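Local coordinates for putative L-alanine-DL-glutamate epimerase (Burkholderia xenovorans, PDB 3GO2), which probably acts as a magnesium-dependent racemase or epimerase of the mandelate racemase/muconate lactonizing enzyme family, at residues R275-F280 with M302-F307. Residues are numbered along the deposited sequence; the frame is centred on the assembly and turned at random.
Sequences REFKPF and MKIAAF
Ile304 holds CG1 beside its backbone N (chi1 -61°), which leaves the CG2 methyl trans to that N and facing Phe277, whose own ring leaves the backbone on the N side (chi1 -81°). The CG2 methyl sits squarely over one face of that ring, 3.6 Å from CG2 to the ring centroid and almost on the ring normal, a well-centred CH-pi contact. At the end of the extended CG1 branch, Ile304 CD1 reaches the rim and lies 3.8 Å from Phe277 CE2. One turn further on, Phe307 extends across the gap and meets the neighbouring helix edge-on: its CE2 comes to 3.7 Å from Lys278 CA, and its CZ to 3.8 Å from Lys278 CB.

Helices 273-282 and 298-310 come before and after strand 288-291 in the TIM-barrel-like C-terminal domain of the enolase superfamily. Segments 275-280 and 302-307 run nearly parallel, at 20°, their axes 10.5 Å apart at closest approach, a separation bridged by the two phenylalanines and the isoleucine. Phe277 and Ile304 both also rest on Val291 of the intervening strand. Lys278 uses its aliphatic base here, while its bent end turns away to a salt bridge with Asp282. The Phe277 side chain is about 7 Å from that of Glu269, which binds a magnesium ion together with Asp219 and Glu245.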
loop_
_atom_site.group_PDB
_atom_site.type_symbol
_atom_site.label_atom_id
_atom_site.label_comp_id
_atom_site.label_asym_id
_atom_site.label_seq_id
_atom_site.Cartn_x
_atom_site.Cartn_y
_atom_site.Cartn_z
ATOM N N ARG A 275 17.844 10.666 4.824
ATOM C CA ARG A 275 17.583 9.224 4.710
ATOM C C ARG A 275 16.984 8.589 5.989
ATOM O O ARG A 275 16.101 7.731 5.899
ATOM C CB ARG A 275 18.849 8.436 4.346
ATOM C CG ARG A 275 19.368 8.621 2.947
ATOM C CD ARG A 275 20.616 7.745 2.740
ATOM N NE ARG A 275 21.162 7.786 1.372
ATOM C CZ ARG A 275 22.055 8.657 0.918
ATOM N NH1 ARG A 275 22.555 9.623 1.701
ATOM N NH2 ARG A 275 22.465 8.568 -0.347
ATOM N N GLU A 276 17.486 8.962 7.168
ATOM C CA GLU A 276 16.995 8.344 8.404
ATOM C C GLU A 276 15.671 8.949 8.860
ATOM O O GLU A 276 14.883 8.267 9.501
ATOM C CB GLU A 276 18.025 8.397 9.527
ATOM C CG GLU A 276 19.213 7.470 9.280
ATOM C CD GLU A 276 20.141 7.358 10.478
ATOM O OE1 GLU A 276 19.814 7.933 11.551
ATOM O OE2 GLU A 276 21.212 6.700 10.339
ATOM N N PHE A 277 15.427 10.215 8.515
ATOM C CA PHE A 277 14.184 10.878 8.904
ATOM C C PHE A 277 13.033 10.389 8.031
ATOM O O PHE A 277 11.890 10.314 8.493
ATOM C CB PHE A 277 14.302 12.402 8.775
ATOM C CG PHE A 277 15.002 13.088 9.933
ATOM C CD1 PHE A 277 14.253 13.810 10.862
ATOM C CD2 PHE A 277 16.377 13.029 10.110
ATOM C CE1 PHE A 277 14.867 14.477 11.947
ATOM C CE2 PHE A 277 16.985 13.689 11.177
ATOM C CZ PHE A 277 16.222 14.391 12.093
ATOM N N LYS A 278 13.338 10.074 6.773
ATOM C CA LYS A 278 12.326 9.800 5.766
ATOM C C LYS A 278 11.314 8.732 6.174
ATOM O O LYS A 278 10.123 8.962 6.005
ATOM C CB LYS A 278 12.980 9.476 4.425
ATOM C CG LYS A 278 12.005 9.039 3.320
ATOM C CD LYS A 278 12.747 8.815 1.999
ATOM C CE LYS A 278 12.051 7.789 1.124
ATOM N NZ LYS A 278 10.613 8.161 0.789
ATOM N N PRO A 279 11.746 7.555 6.692
ATOM C CA PRO A 279 10.734 6.568 7.033
ATOM C C PRO A 279 9.707 7.039 8.086
ATOM O O PRO A 279 8.546 6.628 8.035
ATOM C CB PRO A 279 11.545 5.380 7.562
ATOM C CG PRO A 279 12.914 5.637 7.194
ATOM C CD PRO A 279 13.109 7.024 6.835
ATOM N N PHE A 280 10.121 7.924 8.986
ATOM C CA PHE A 280 9.232 8.456 9.990
ATOM C C PHE A 280 8.230 9.399 9.362
ATOM O O PHE A 280 7.031 9.332 9.658
ATOM C CB PHE A 280 10.028 9.125 11.113
ATOM C CG PHE A 280 10.869 8.147 11.896
ATOM C CD1 PHE A 280 10.350 7.501 12.989
ATOM C CD2 PHE A 280 12.174 7.864 11.508
ATOM C CE1 PHE A 280 11.118 6.574 13.701
ATOM C CE2 PHE A 280 12.947 6.970 12.200
ATOM C CZ PHE A 280 12.402 6.314 13.324
ATOM N N MET A 302 20.163 21.844 7.628
ATOM C CA MET A 302 19.316 22.681 6.769
ATOM C C MET A 302 18.570 21.823 5.720
ATOM O O MET A 302 17.382 22.054 5.417
ATOM C CB MET A 302 20.139 23.800 6.084
ATOM C CG MET A 302 20.763 24.811 7.036
ATOM S SD MET A 302 19.697 25.639 8.259
ATOM C CE MET A 302 18.704 26.602 7.075
ATOM N N LYS A 303 19.255 20.803 5.191
ATOM C CA LYS A 303 18.656 19.871 4.259
ATOM C C LYS A 303 17.456 19.129 4.901
ATOM O O LYS A 303 16.358 19.037 4.315
ATOM C CB LYS A 303 19.704 18.859 3.765
ATOM C CG LYS A 303 20.896 19.455 3.013
ATOM C CD LYS A 303 21.904 18.368 2.647
ATOM C CE LYS A 303 23.136 18.964 2.002
ATOM N NZ LYS A 303 24.176 17.879 1.732
ATOM N N ILE A 304 17.676 18.617 6.111
ATOM C CA ILE A 304 16.650 17.932 6.877
ATOM C C ILE A 304 15.476 18.885 7.170
ATOM O O ILE A 304 14.304 18.518 7.030
ATOM C CB ILE A 304 17.210 17.376 8.180
ATOM C CG1 ILE A 304 18.321 16.369 7.916
ATOM C CG2 ILE A 304 16.103 16.763 9.028
ATOM C CD1 ILE A 304 19.158 16.095 9.195
ATOM N N ALA A 305 15.782 20.118 7.557
ATOM C CA ALA A 305 14.722 21.092 7.792
ATOM C C ALA A 305 13.854 21.348 6.553
ATOM O O ALA A 305 12.624 21.438 6.644
ATOM C CB ALA A 305 15.313 22.405 8.306
ATOM N N ALA A 306 14.486 21.496 5.389
ATOM C CA ALA A 306 13.760 21.668 4.135
ATOM C C ALA A 306 12.866 20.486 3.814
ATOM O O ALA A 306 11.752 20.663 3.289
ATOM C CB ALA A 306 14.737 21.917 2.960
ATOM N N PHE A 307 13.367 19.285 4.100
ATOM C CA PHE A 307 12.631 18.049 3.876
ATOM C C PHE A 307 11.391 18.018 4.780
ATOM O O PHE A 307 10.274 17.732 4.302
ATOM C CB PHE A 307 13.563 16.854 4.134
ATOM C CG PHE A 307 12.891 15.524 4.048
ATOM C CD1 PHE A 307 12.225 15.122 2.901
ATOM C CD2 PHE A 307 13.004 14.626 5.087
ATOM C CE1 PHE A 307 11.666 13.865 2.833
ATOM C CE2 PHE A 307 12.452 13.383 5.021
ATOM C CZ PHE A 307 11.753 13.014 3.905
#